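Local coordinates for protein putative oxidoreductase (Pseudomonas putida, PDB 3L6D) that is a putative oxidoreductase that probably binds NADP in a Rossmann-type domain, as in the 6-phosphogluconate dehydrogenase and reductive aminase families, at residues B[94-99]-B[119-124]; B[10-15]-B[68-73]; B[145-150]-B[166-171]. All blocks are in the same frame, centred on the assembly; numbering follows the deposited sequence.

Interaction 1: residues B[94-99]-B[119-124]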
ATOM      1  N   HIS B  94       0.180   2.185  42.961  1.00 19.87           N
ATOM      2  CA  HIS B  94       0.119   0.777  42.571  1.00 21.87           C
ATOM      3  C   HIS B  94      -0.894   0.448  41.475  1.00 22.21           C
ATOM      4  O   HIS B  94      -1.309  -0.708  41.337  1.00 23.20           O
ATOM      5  CB  HIS B  94      -0.126  -0.087  43.793  1.00 22.62           C
ATOM      6  CG  HIS B  94       0.796   0.234  44.912  1.00 25.76           C
ATOM      7  ND1 HIS B  94       2.166   0.262  44.748  1.00 23.82           N
ATOM      8  CD2 HIS B  94       0.551   0.609  46.186  1.00 23.79           C
ATOM      9  CE1 HIS B  94       2.729   0.592  45.894  1.00 25.53           C
ATOM     10  NE2 HIS B  94       1.772   0.795  46.785  1.00 26.25           N
ATOM     11  N   ARG B  95      -1.250   1.444  40.675  1.00 20.71           N
ATOM     12  CA  ARG B  95      -2.122   1.209  39.511  1.00 21.93           C
ATOM     13  C   ARG B  95      -1.386   1.556  38.243  1.00 22.04           C
ATOM     14  O   ARG B  95      -0.539   2.438  38.229  1.00 23.31           O
ATOM     15  CB  ARG B  95      -3.403   2.096  39.580  1.00 21.86           C
ATOM     16  CG  ARG B  95      -4.249   1.918  40.857  1.00 16.40           C
ATOM     17  CD  ARG B  95      -4.694   0.455  40.910  1.00 23.16           C
ATOM     18  NE  ARG B  95      -5.685   0.214  41.943  1.00 21.36           N
ATOM     19  CZ  ARG B  95      -5.413  -0.113  43.207  1.00 25.50           C
ATOM     20  NH1 ARG B  95      -4.158  -0.206  43.640  1.00 22.25           N
ATOM     21  NH2 ARG B  95      -6.422  -0.341  44.050  1.00 22.57           N
ATOM     22  N   THR B  96      -1.727   0.881  37.165  1.00 22.29           N
ATOM     23  CA  THR B  96      -1.152   1.213  35.855  1.00 22.36           C
ATOM     24  C   THR B  96      -2.210   1.990  35.075  1.00 21.34           C
ATOM     25  O   THR B  96      -3.360   1.557  35.005  1.00 20.32           O
ATOM     26  CB  THR B  96      -0.780  -0.062  35.132  1.00 22.69           C
ATOM     27  OG1 THR B  96       0.246  -0.706  35.895  1.00 20.49           O
ATOM     28  CG2 THR B  96      -0.269   0.233  33.622  1.00 21.60           C
ATOM     29  N   ILE B  97      -1.831   3.160  34.563  1.00 20.16           N
ATOM     30  CA  ILE B  97      -2.672   3.930  33.652  1.00 20.57           C
ATOM     31  C   ILE B  97      -2.194   3.609  32.271  1.00 20.74           C
ATOM     32  O   ILE B  97      -0.989   3.825  31.969  1.00 22.14           O
ATOM     33  CB  ILE B  97      -2.460   5.459  33.879  1.00 22.87           C
ATOM     34  CG1 ILE B  97      -2.759   5.835  35.325  1.00 32.47           C
ATOM     35  CG2 ILE B  97      -3.320   6.301  32.935  1.00 32.29           C
ATOM     36  CD1 ILE B  97      -4.082   5.271  35.851  1.00 25.17           C
ATOM     37  N   VAL B  98      -3.100   3.159  31.411  1.00 19.00           N
ATOM     38  CA  VAL B  98      -2.780   2.942  29.971  1.00 19.58           C
ATOM     39  C   VAL B  98      -3.465   4.047  29.151  1.00 19.87           C
ATOM     40  O   VAL B  98      -4.698   4.066  29.041  1.00 19.69           O
ATOM     41  CB  VAL B  98      -3.227   1.521  29.507  1.00 19.33           C
ATOM     42  CG1 VAL B  98      -2.718   1.233  28.053  1.00 23.74           C
ATOM     43  CG2 VAL B  98      -2.682   0.464  30.452  1.00 19.79           C
ATOM     44  N   ASP B  99      -2.668   4.985  28.638  1.00 19.44           N
ATOM     45  CA  ASP B  99      -3.146   6.246  28.101  1.00 21.64           C
ATOM     46  C   ASP B  99      -3.161   6.203  26.591  1.00 21.97           C
ATOM     47  O   ASP B  99      -2.093   6.273  25.956  1.00 20.34           O
ATOM     48  CB  ASP B  99      -2.195   7.370  28.584  1.00 23.02           C
ATOM     49  CG  ASP B  99      -2.681   8.771  28.248  1.00 35.69           C
ATOM     50  OD1 ASP B  99      -3.785   8.962  27.678  1.00 25.95           O
ATOM     51  OD2 ASP B  99      -1.937   9.703  28.589  1.00 25.34           O
ATOM     52  N   GLY B 119       3.224   7.115  42.636  1.00 25.11           N
ATOM     53  CA  GLY B 119       3.458   5.680  42.858  1.00 24.47           C
ATOM     54  C   GLY B 119       2.687   4.749  41.926  1.00 24.23           C
ATOM     55  O   GLY B 119       2.541   3.538  42.185  1.00 24.71           O
ATOM     56  N   GLY B 120       2.202   5.292  40.827  1.00 23.63           N
ATOM     57  CA  GLY B 120       1.551   4.472  39.814  1.00 23.52           C
ATOM     58  C   GLY B 120       2.499   4.230  38.656  1.00 23.19           C
ATOM     59  O   GLY B 120       3.654   4.627  38.702  1.00 23.23           O
ATOM     60  N   HIS B 121       2.016   3.595  37.607  1.00 23.20           N
ATOM     61  CA  HIS B 121       2.868   3.271  36.475  1.00 23.15           C
ATOM     62  C   HIS B 121       2.156   3.796  35.273  1.00 22.96           C
ATOM     63  O   HIS B 121       0.914   3.716  35.212  1.00 24.19           O
ATOM     64  CB  HIS B 121       3.033   1.762  36.386  1.00 23.68           C
ATOM     65  CG  HIS B 121       3.460   1.159  37.680  1.00 26.86           C
ATOM     66  ND1 HIS B 121       4.752   1.271  38.157  1.00 25.15           N
ATOM     67  CD2 HIS B 121       2.755   0.494  38.635  1.00 25.84           C
ATOM     68  CE1 HIS B 121       4.833   0.664  39.331  1.00 26.77           C
ATOM     69  NE2 HIS B 121       3.636   0.192  39.647  1.00 26.56           N
ATOM     70  N   TYR B 122       2.905   4.381  34.351  1.00 20.03           N
ATOM     71  CA  TYR B 122       2.279   5.038  33.219  1.00 19.96           C
ATOM     72  C   TYR B 122       2.650   4.320  31.923  1.00 18.63           C
ATOM     73  O   TYR B 122       3.841   4.124  31.645  1.00 17.43           O
ATOM     74  CB  TYR B 122       2.727   6.497  33.165  1.00 21.86           C
ATOM     75  CG  TYR B 122       2.163   7.211  31.973  1.00 22.50           C
ATOM     76  CD1 TYR B 122       0.872   7.752  32.008  1.00 23.23           C
ATOM     77  CD2 TYR B 122       2.912   7.340  30.803  1.00 23.44           C
ATOM     78  CE1 TYR B 122       0.359   8.429  30.903  1.00 24.53           C
ATOM     79  CE2 TYR B 122       2.399   7.989  29.691  1.00 23.40           C
ATOM     80  CZ  TYR B 122       1.120   8.516  29.750  1.00 23.74           C
ATOM     81  OH  TYR B 122       0.624   9.151  28.625  1.00 26.75           O
ATOM     82  N   VAL B 123       1.654   3.839  31.184  1.00 18.55           N
ATOM     83  CA  VAL B 123       1.908   3.312  29.834  1.00 18.47           C
ATOM     84  C   VAL B 123       1.171   4.131  28.801  1.00 19.30           C
ATOM     85  O   VAL B 123      -0.052   4.384  28.950  1.00 20.21           O
ATOM     86  CB  VAL B 123       1.454   1.808  29.713  1.00 17.30           C
ATOM     87  CG1 VAL B 123       1.702   1.289  28.299  1.00 19.63           C
ATOM     88  CG2 VAL B 123       2.184   0.929  30.731  1.00 19.88           C
ATOM     89  N   LYS B 124       1.873   4.567  27.765  1.00 18.89           N
ATOM     90  CA  LYS B 124       1.200   5.305  26.692  1.00 21.49           C
ATOM     91  C   LYS B 124       0.902   4.280  25.582  1.00 22.15           C
ATOM     92  O   LYS B 124       1.748   3.467  25.274  1.00 22.20           O
ATOM     93  CB  LYS B 124       2.105   6.405  26.116  1.00 21.42           C
ATOM     94  CG  LYS B 124       1.522   7.101  24.867  1.00 24.85           C
ATOM     95  CD  LYS B 124       2.586   8.130  24.282  1.00 22.62           C
ATOM     96  CE  LYS B 124       1.974   8.907  23.066  1.00 25.29           C
ATOM     97  NZ  LYS B 124       0.732   9.601  23.551  1.00 22.71           N
TER
HETATM   98  O   HOH W   1       3.095  -1.030  42.008  1.00 26.30           O
HETATM   99  O   HOH W   2      -1.509   8.340  24.385  1.00 30.22           O
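The hydroxyl of Y122 and the carboxylate of D99 meet tip to tip across two parallel strands, 96-99 and 121-128. Y122 OH donates to D99 OD2 over 2.6 Å, with the oxygen near the plane of the phenol ring and the carboxylate turned 80° against it; the hydroxyl approaches from above the carboxylate plane. Both side chains set CG anti to the backbone N (chi1 177° in Y122, -172° in D99), so the long ring runs forward along the sheet and spans the two-residue stagger, its CE1 resting 3.6 Å from D99 CB. T101 N holds the other oxygen, D99 OD1, while L111 and V115 of helix 105-117 pack on this face.

A backbone ladder joins the strands themselves. R95 O accepts from H121 N, H121 O from I97 N, I97 O from V123 N and V123 O from D99 N, the last at 2.7 Å and nearly along the C=O axis. On the opposite face T96 CG2 touches V123 CG2 at 3.9 Å, and T96 OG1 lies across H121 CB; A149 of helix 147-152 covers this side. Before the strands pair, H94 N reaches G119 O at 2.8 Å, where G119 closes helix 105-117 in a Schellman motif with positive phi. One water bridges H94 ND1 and H121 NE2, in the plane of both rings. At the D99 end a second water donates to D99 O and accepts from K124 NZ, which stays 5.7 Å from D99 OD2.

With helix 105-117 as the connection, the strands form a beta-alpha-beta unit of the Rossmann-type domain. The short phenol bond, the T101 amide and the nearby lysine are consistent with an ionised D99, although it is buried.

Interaction 2: residues B[10-15]-B[68-73]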
ATOM      1  N   PHE B  10     -12.496  -6.348  39.645  1.00 20.34           N
ATOM      2  CA  PHE B  10     -12.477  -6.017  38.228  1.00 19.76           C
ATOM      3  C   PHE B  10     -11.102  -6.239  37.619  1.00 19.81           C
ATOM      4  O   PHE B  10     -10.062  -6.201  38.331  1.00 20.55           O
ATOM      5  CB  PHE B  10     -12.954  -4.577  37.999  1.00 21.06           C
ATOM      6  CG  PHE B  10     -14.365  -4.397  38.389  1.00 19.20           C
ATOM      7  CD1 PHE B  10     -15.389  -4.714  37.513  1.00 20.39           C
ATOM      8  CD2 PHE B  10     -14.677  -4.001  39.696  1.00 21.12           C
ATOM      9  CE1 PHE B  10     -16.719  -4.564  37.917  1.00 19.47           C
ATOM     10  CE2 PHE B  10     -15.990  -3.853  40.103  1.00 19.74           C
ATOM     11  CZ  PHE B  10     -17.011  -4.153  39.221  1.00 22.43           C
ATOM     12  N   ASP B  11     -11.102  -6.500  36.316  1.00 18.67           N
ATOM     13  CA  ASP B  11      -9.862  -6.725  35.587  1.00 18.76           C
ATOM     14  C   ASP B  11      -9.270  -5.439  35.021  1.00 19.10           C
ATOM     15  O   ASP B  11      -8.050  -5.334  34.815  1.00 21.47           O
ATOM     16  CB  ASP B  11     -10.165  -7.689  34.450  1.00 19.68           C
ATOM     17  CG  ASP B  11     -10.601  -9.022  34.960  1.00 22.15           C
ATOM     18  OD1 ASP B  11      -9.823  -9.606  35.739  1.00 20.59           O
ATOM     19  OD2 ASP B  11     -11.707  -9.463  34.610  1.00 20.90           O
ATOM     20  N   VAL B  12     -10.131  -4.473  34.744  1.00 17.57           N
ATOM     21  CA  VAL B  12      -9.734  -3.258  34.010  1.00 15.56           C
ATOM     22  C   VAL B  12     -10.805  -2.208  34.160  1.00 16.43           C
ATOM     23  O   VAL B  12     -12.000  -2.514  34.181  1.00 16.60           O
ATOM     24  CB  VAL B  12      -9.469  -3.545  32.501  1.00 15.40           C
ATOM     25  CG1 VAL B  12     -10.708  -4.133  31.800  1.00 17.04           C
ATOM     26  CG2 VAL B  12      -8.937  -2.267  31.758  1.00 16.92           C
ATOM     27  N   SER B  13     -10.394  -0.945  34.262  1.00 16.56           N
ATOM     28  CA  SER B  13     -11.364   0.139  34.302  1.00 17.86           C
ATOM     29  C   SER B  13     -11.093   0.947  33.037  1.00 18.74           C
ATOM     30  O   SER B  13      -9.977   0.909  32.510  1.00 18.79           O
ATOM     31  CB  SER B  13     -11.145   1.049  35.526  1.00 17.48           C
ATOM     32  OG  SER B  13     -11.455   0.342  36.737  1.00 19.19           O
ATOM     33  N   VAL B  14     -12.125   1.629  32.548  1.00 18.92           N
ATOM     34  CA  VAL B  14     -12.000   2.467  31.349  1.00 20.37           C
ATOM     35  C   VAL B  14     -12.620   3.811  31.682  1.00 20.28           C
ATOM     36  O   VAL B  14     -13.778   3.900  32.107  1.00 19.52           O
ATOM     37  CB  VAL B  14     -12.745   1.843  30.116  1.00 21.21           C
ATOM     38  CG1 VAL B  14     -12.521   2.714  28.846  1.00 19.06           C
ATOM     39  CG2 VAL B  14     -12.266   0.455  29.847  1.00 19.17           C
ATOM     40  N   ILE B  15     -11.846   4.829  31.442  1.00 21.88           N
ATOM     41  CA  ILE B  15     -12.256   6.151  31.723  1.00 24.63           C
ATOM     42  C   ILE B  15     -12.252   6.961  30.452  1.00 26.09           C
ATOM     43  O   ILE B  15     -11.280   7.115  29.777  1.00 23.79           O
ATOM     44  CB  ILE B  15     -11.360   6.730  32.750  1.00 26.28           C
ATOM     45  CG1 ILE B  15     -11.685   6.132  34.086  1.00 28.73           C
ATOM     46  CG2 ILE B  15     -11.492   8.191  32.792  1.00 30.84           C
ATOM     47  CD1 ILE B  15     -10.882   6.641  35.096  1.00 29.80           C
ATOM     48  N   ALA B  68      -5.454  -1.942  36.472  1.00 19.20           N
ATOM     49  CA  ALA B  68      -5.116  -1.048  35.347  1.00 18.74           C
ATOM     50  C   ALA B  68      -6.356  -0.264  34.938  1.00 18.59           C
ATOM     51  O   ALA B  68      -7.467  -0.805  34.929  1.00 17.92           O
ATOM     52  CB  ALA B  68      -4.617  -1.837  34.156  1.00 19.04           C
ATOM     53  N   THR B  69      -6.140   0.983  34.526  1.00 17.43           N
ATOM     54  CA  THR B  69      -7.212   1.791  34.042  1.00 20.34           C
ATOM     55  C   THR B  69      -6.800   2.311  32.653  1.00 21.54           C
ATOM     56  O   THR B  69      -5.686   2.825  32.465  1.00 23.29           O
ATOM     57  CB  THR B  69      -7.488   3.002  34.970  1.00 20.73           C
ATOM     58  OG1 THR B  69      -7.958   2.543  36.238  1.00 21.28           O
ATOM     59  CG2 THR B  69      -8.559   3.884  34.366  1.00 19.34           C
ATOM     60  N   ILE B  70      -7.692   2.167  31.685  1.00 19.74           N
ATOM     61  CA  ILE B  70      -7.422   2.670  30.358  1.00 19.46           C
ATOM     62  C   ILE B  70      -8.002   4.091  30.270  1.00 20.04           C
ATOM     63  O   ILE B  70      -9.183   4.292  30.595  1.00 19.31           O
ATOM     64  CB  ILE B  70      -8.061   1.734  29.345  1.00 18.94           C
ATOM     65  CG1 ILE B  70      -7.283   0.424  29.292  1.00 19.36           C
ATOM     66  CG2 ILE B  70      -8.103   2.346  27.939  1.00 20.44           C
ATOM     67  CD1 ILE B  70      -8.048  -0.591  28.529  1.00 20.33           C
ATOM     68  N   PHE B  71      -7.184   5.079  29.873  1.00 22.10           N
ATOM     69  CA  PHE B  71      -7.650   6.476  29.687  1.00 24.17           C
ATOM     70  C   PHE B  71      -7.842   6.774  28.199  1.00 24.79           C
ATOM     71  O   PHE B  71      -6.951   6.532  27.398  1.00 24.63           O
ATOM     72  CB  PHE B  71      -6.624   7.502  30.148  1.00 26.23           C
ATOM     73  CG  PHE B  71      -6.598   7.780  31.610  1.00 30.15           C
ATOM     74  CD1 PHE B  71      -6.808   6.791  32.538  1.00 28.13           C
ATOM     75  CD2 PHE B  71      -6.236   9.033  32.052  1.00 27.67           C
ATOM     76  CE1 PHE B  71      -6.755   7.058  33.915  1.00 31.60           C
ATOM     77  CE2 PHE B  71      -6.159   9.326  33.413  1.00 31.84           C
ATOM     78  CZ  PHE B  71      -6.425   8.324  34.355  1.00 28.43           C
ATOM     79  N   VAL B  72      -9.011   7.280  27.825  1.00 25.43           N
ATOM     80  CA  VAL B  72      -9.248   7.635  26.438  1.00 27.98           C
ATOM     81  C   VAL B  72     -10.075   8.910  26.486  1.00 30.72           C
ATOM     82  O   VAL B  72     -11.295   8.869  26.503  1.00 30.80           O
ATOM     83  CB  VAL B  72     -10.006   6.538  25.614  1.00 29.55           C
ATOM     84  CG1 VAL B  72      -9.677   6.716  24.136  1.00 39.40           C
ATOM     85  CG2 VAL B  72      -9.684   5.132  26.043  1.00 39.29           C
ATOM     86  N   LEU B  73      -9.394  10.039  26.522  1.00 32.55           N
ATOM     87  CA  LEU B  73     -10.046  11.308  26.848  1.00 34.74           C
ATOM     88  C   LEU B  73      -9.952  12.261  25.680  1.00 35.78           C
ATOM     89  O   LEU B  73      -9.275  11.956  24.699  1.00 34.14           O
ATOM     90  CB  LEU B  73      -9.410  11.920  28.086  1.00 35.13           C
ATOM     91  CG  LEU B  73      -9.673  11.099  29.362  1.00 41.45           C
ATOM     92  CD1 LEU B  73      -8.667  11.455  30.434  1.00 36.21           C
ATOM     93  CD2 LEU B  73     -11.097  11.249  29.882  1.00 36.22           C
TER
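Strand 12-15, the first of the Rossmann-type sheet, pairs in parallel with strand 68-71 in the middle of the probable nucleotide-binding domain. S13 lies beside T69, V14 beside I70 and I15 beside F71, and the segment axes cross at -23°. S13 and I15 use both their N-H and C=O groups toward the neighbour: S13 N takes A68 O, S13 O receives I70 N at 2.7 Å, I15 N takes I70 O at 2.8 Å, and I15 O receives V72 N. The third of these bonds is the straightest, its donor nearly on the C=O axis, whereas I70 N sits above the carbonyl plane of S13.

On the face of S13, I15, T69 and F71, the packing mixes methyls with hydroxyls. I15 keeps an extended end (chi2 -180°), which brings CD1 across to T69 CG2 at 3.7 Å and within 4.3 Å of F71 CE1. Its other branch, I15 CG2, is approached to 4.2 Å by L73 CD2, while the L73 amide bonds to T101 OG1. T69 OG1 rests against S13 CB at 3.6 Å. The S13 hydroxyl, beside its own backbone N, bonds to A62 O and to S66 OG, tying the strand to helix 59-65 and the residue after it; that helix covers S13, I15 and T69, and helix 76-84 covers F71.

Strand 12-15 leads directly into a glycine-rich GxGxxG pattern, G16, G18 and G21, the strand-turn-helix that in Rossmann folds commonly receives the dinucleotide phosphates; V72 touches these residues just past the end of its strand. On the other face V12 holds CG1 in the crowded position between N and the carbonyl carbon (chi1 59°), leaving CG2 anti to N, where it meets I70 CD1 at 3.7 Å.

Interaction 3: residues B[145-150]-B[166-171]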
ATOM      1  N   GLY B 145       6.584   3.949  27.655  1.00 23.33           N
ATOM      2  CA  GLY B 145       6.479   4.395  29.056  1.00 22.96           C
ATOM      3  C   GLY B 145       7.156   3.380  29.964  1.00 23.06           C
ATOM      4  O   GLY B 145       8.356   3.166  29.870  1.00 21.73           O
ATOM      5  N   ASP B 146       6.359   2.694  30.784  1.00 23.31           N
ATOM      6  CA  ASP B 146       6.861   1.773  31.798  1.00 24.49           C
ATOM      7  C   ASP B 146       6.835   0.342  31.278  1.00 22.44           C
ATOM      8  O   ASP B 146       5.764  -0.282  31.167  1.00 21.74           O
ATOM      9  CB  ASP B 146       5.985   1.922  33.050  1.00 28.16           C
ATOM     10  CG  ASP B 146       6.541   1.198  34.279  1.00 43.16           C
ATOM     11  OD1 ASP B 146       6.767  -0.042  34.280  1.00 30.37           O
ATOM     12  OD2 ASP B 146       6.701   1.896  35.292  1.00 32.27           O
ATOM     13  N   ARG B 147       8.023  -0.214  30.985  1.00 21.49           N
ATOM     14  CA  ARG B 147       8.097  -1.517  30.344  1.00 21.27           C
ATOM     15  C   ARG B 147       7.540  -2.602  31.251  1.00 21.34           C
ATOM     16  O   ARG B 147       6.855  -3.497  30.786  1.00 21.43           O
ATOM     17  CB  ARG B 147       9.565  -1.891  29.975  1.00 22.49           C
ATOM     18  CG  ARG B 147       9.709  -3.136  29.097  1.00 31.36           C
ATOM     19  CD  ARG B 147      11.221  -3.445  28.737  1.00 27.69           C
ATOM     20  NE  ARG B 147      11.744  -2.566  27.658  1.00 35.74           N
ATOM     21  CZ  ARG B 147      11.704  -2.824  26.343  1.00 29.20           C
ATOM     22  NH1 ARG B 147      11.170  -3.958  25.876  1.00 36.89           N
ATOM     23  NH2 ARG B 147      12.195  -1.937  25.476  1.00 36.21           N
ATOM     24  N   GLU B 148       7.864  -2.532  32.533  1.00 21.59           N
ATOM     25  CA  GLU B 148       7.423  -3.567  33.481  1.00 23.08           C
ATOM     26  C   GLU B 148       5.887  -3.576  33.606  1.00 22.56           C
ATOM     27  O   GLU B 148       5.264  -4.632  33.518  1.00 21.89           O
ATOM     28  CB  GLU B 148       8.132  -3.418  34.831  1.00 26.48           C
ATOM     29  CG  GLU B 148       9.657  -3.664  34.744  1.00 47.33           C
ATOM     30  CD  GLU B 148      10.453  -2.356  34.742  1.00 32.00           C
ATOM     31  OE1 GLU B 148      10.286  -1.527  33.817  1.00 47.31           O
ATOM     32  OE2 GLU B 148      11.218  -2.147  35.726  1.00 48.38           O
ATOM     33  N   ALA B 149       5.283  -2.401  33.747  1.00 21.60           N
ATOM     34  CA  ALA B 149       3.803  -2.337  33.821  1.00 20.72           C
ATOM     35  C   ALA B 149       3.147  -2.809  32.510  1.00 20.73           C
ATOM     36  O   ALA B 149       2.073  -3.481  32.525  1.00 21.11           O
ATOM     37  CB  ALA B 149       3.344  -0.915  34.157  1.00 19.76           C
ATOM     38  N   PHE B 150       3.741  -2.437  31.369  1.00 20.37           N
ATOM     39  CA  PHE B 150       3.245  -2.928  30.104  1.00 21.28           C
ATOM     40  C   PHE B 150       3.291  -4.482  30.062  1.00 21.89           C
ATOM     41  O   PHE B 150       2.331  -5.116  29.644  1.00 21.72           O
ATOM     42  CB  PHE B 150       4.027  -2.354  28.902  1.00 22.41           C
ATOM     43  CG  PHE B 150       3.826  -3.164  27.643  1.00 23.36           C
ATOM     44  CD1 PHE B 150       2.690  -2.990  26.886  1.00 24.96           C
ATOM     45  CD2 PHE B 150       4.741  -4.127  27.273  1.00 24.65           C
ATOM     46  CE1 PHE B 150       2.466  -3.754  25.730  1.00 25.91           C
ATOM     47  CE2 PHE B 150       4.552  -4.909  26.132  1.00 24.94           C
ATOM     48  CZ  PHE B 150       3.425  -4.708  25.349  1.00 26.70           C
ATOM     49  N   PHE B 166       6.295  -3.034  22.438  1.00 25.75           N
ATOM     50  CA  PHE B 166       6.762  -1.968  23.287  1.00 24.47           C
ATOM     51  C   PHE B 166       8.075  -1.445  22.707  1.00 23.82           C
ATOM     52  O   PHE B 166       9.011  -2.207  22.407  1.00 21.94           O
ATOM     53  CB  PHE B 166       6.941  -2.480  24.736  1.00 23.95           C
ATOM     54  CG  PHE B 166       7.341  -1.404  25.709  1.00 22.69           C
ATOM     55  CD1 PHE B 166       6.380  -0.771  26.499  1.00 23.57           C
ATOM     56  CD2 PHE B 166       8.675  -1.024  25.835  1.00 24.45           C
ATOM     57  CE1 PHE B 166       6.738   0.211  27.383  1.00 23.39           C
ATOM     58  CE2 PHE B 166       9.037  -0.011  26.718  1.00 23.02           C
ATOM     59  CZ  PHE B 166       8.079   0.607  27.474  1.00 24.22           C
ATOM     60  N   LEU B 167       8.158  -0.127  22.590  1.00 23.80           N
ATOM     61  CA  LEU B 167       9.392   0.525  22.260  1.00 22.46           C
ATOM     62  C   LEU B 167       9.655   1.602  23.324  1.00 21.20           C
ATOM     63  O   LEU B 167       8.695   2.156  23.894  1.00 21.58           O
ATOM     64  CB  LEU B 167       9.266   1.199  20.870  1.00 22.81           C
ATOM     65  CG  LEU B 167       9.101   0.230  19.698  1.00 17.74           C
ATOM     66  CD1 LEU B 167       8.693   1.015  18.471  1.00 22.77           C
ATOM     67  CD2 LEU B 167      10.437  -0.485  19.503  1.00 23.43           C
ATOM     68  N   PRO B 168      10.939   1.928  23.570  1.00 20.07           N
ATOM     69  CA  PRO B 168      11.245   3.005  24.516  1.00 20.58           C
ATOM     70  C   PRO B 168      10.759   4.345  23.975  1.00 21.91           C
ATOM     71  O   PRO B 168      10.639   4.510  22.749  1.00 20.17           O
ATOM     72  CB  PRO B 168      12.801   2.992  24.591  1.00 20.95           C
ATOM     73  CG  PRO B 168      13.249   2.364  23.320  1.00 28.36           C
ATOM     74  CD  PRO B 168      12.163   1.314  23.000  1.00 20.01           C
ATOM     75  N   TRP B 169      10.503   5.283  24.890  1.00 23.51           N
ATOM     76  CA  TRP B 169       9.836   6.547  24.607  1.00 25.05           C
ATOM     77  C   TRP B 169      10.142   7.196  23.231  1.00 25.15           C
ATOM     78  O   TRP B 169       9.264   7.428  22.408  1.00 23.68           O
ATOM     79  CB  TRP B 169      10.101   7.559  25.748  1.00 27.49           C
ATOM     80  CG  TRP B 169       9.105   8.645  25.677  1.00 32.48           C
ATOM     81  CD1 TRP B 169       9.221   9.817  24.963  1.00 29.97           C
ATOM     82  CD2 TRP B 169       7.765   8.640  26.233  1.00 30.57           C
ATOM     83  NE1 TRP B 169       8.051  10.562  25.094  1.00 33.80           N
ATOM     84  CE2 TRP B 169       7.144   9.850  25.851  1.00 31.76           C
ATOM     85  CE3 TRP B 169       7.064   7.768  27.064  1.00 31.72           C
ATOM     86  CZ2 TRP B 169       5.831  10.193  26.262  1.00 32.87           C
ATOM     87  CZ3 TRP B 169       5.756   8.122  27.478  1.00 32.93           C
ATOM     88  CH2 TRP B 169       5.156   9.306  27.056  1.00 29.84           C
ATOM     89  N   ASP B 170      11.389   7.502  22.981  1.00 26.14           N
ATOM     90  CA  ASP B 170      11.654   8.293  21.810  1.00 28.99           C
ATOM     91  C   ASP B 170      11.523   7.491  20.514  1.00 27.12           C
ATOM     92  O   ASP B 170      11.076   8.038  19.476  1.00 24.55           O
ATOM     93  CB  ASP B 170      12.988   8.985  21.981  1.00 33.55           C
ATOM     94  CG  ASP B 170      12.936   9.975  23.150  1.00 52.28           C
ATOM     95  OD1 ASP B 170      12.102  10.923  23.091  1.00 36.61           O
ATOM     96  OD2 ASP B 170      13.646   9.744  24.157  1.00 36.99           O
ATOM     97  N   GLU B 171      11.834   6.195  20.609  1.00 24.31           N
ATOM     98  CA  GLU B 171      11.627   5.321  19.456  1.00 23.34           C
ATOM     99  C   GLU B 171      10.120   5.127  19.184  1.00 21.72           C
ATOM    100  O   GLU B 171       9.694   5.127  18.034  1.00 22.12           O
ATOM    101  CB  GLU B 171      12.317   3.982  19.684  1.00 22.39           C
ATOM    102  CG  GLU B 171      13.841   4.144  19.709  1.00 26.77           C
ATOM    103  CD  GLU B 171      14.558   2.825  19.794  1.00 22.67           C
ATOM    104  OE1 GLU B 171      13.887   1.792  19.827  1.00 26.39           O
ATOM    105  OE2 GLU B 171      15.814   2.816  19.853  1.00 28.09           O
TER
HETATM  106  O   HOH W   3      10.277   4.065  27.717  1.00 27.21           O
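The backbones stay well apart, CA of G145 and W169 being 6.0 Å from each other, and a water bridges them, donating to G145 O and accepting from W169 N at 3.1 Å. G145, with positive phi, ends a strand and turns the chain into helix 147-152, whose N-cap D146 accepts from A149 N through OD1 at 2.8 Å. The F166 ring packs against this helix start. R147 CA lies over one face of it, 3.9 Å from the centroid, in a CH-pi contact. The R147 side chain, bent at chi3 (-78°), then curls along the ring rim so that its guanidinium turns a face to the ring, R147 CZ lying 3.6 Å from F166 CD2 with the planes 62° apart. F166 CB in turn sits over the face of the F150 ring, 4.0 Å from its centroid; the side chains pass in opposite directions and the ring planes lie 38° apart. G145 O meets the ring edge at F166 CZ, and W169 CE3 lies 3.9 Å from G145 N. Thus a capped helix start and the residues leading from strand 163-166 into helix 169-199 pack together where the Rossmann-type domain passes into the C-terminal helical domain.

In the fold
Interactions 1 and 2 are buried and belong to the same sheet: strand 68-71 of interaction 2 lies next to strand 96-99 of interaction 1, with V98 N and O probably bonded to T69 O and F71 N. Both rest on parallel backbone ladders, but interaction 1 adds a buried phenol-carboxylate bond, whereas interaction 2 adds mainly aliphatic packing. Interaction 3, only partly buried, lacks direct hydrogen bonds between its segments and relies on aromatic, CH-pi and water-mediated contacts. It adjoins interaction 1 through Y122 O and D146 N, probably bonded, and through A149 against H121 and T96, but stays about 7 Å from interaction 2 at the nearest atoms.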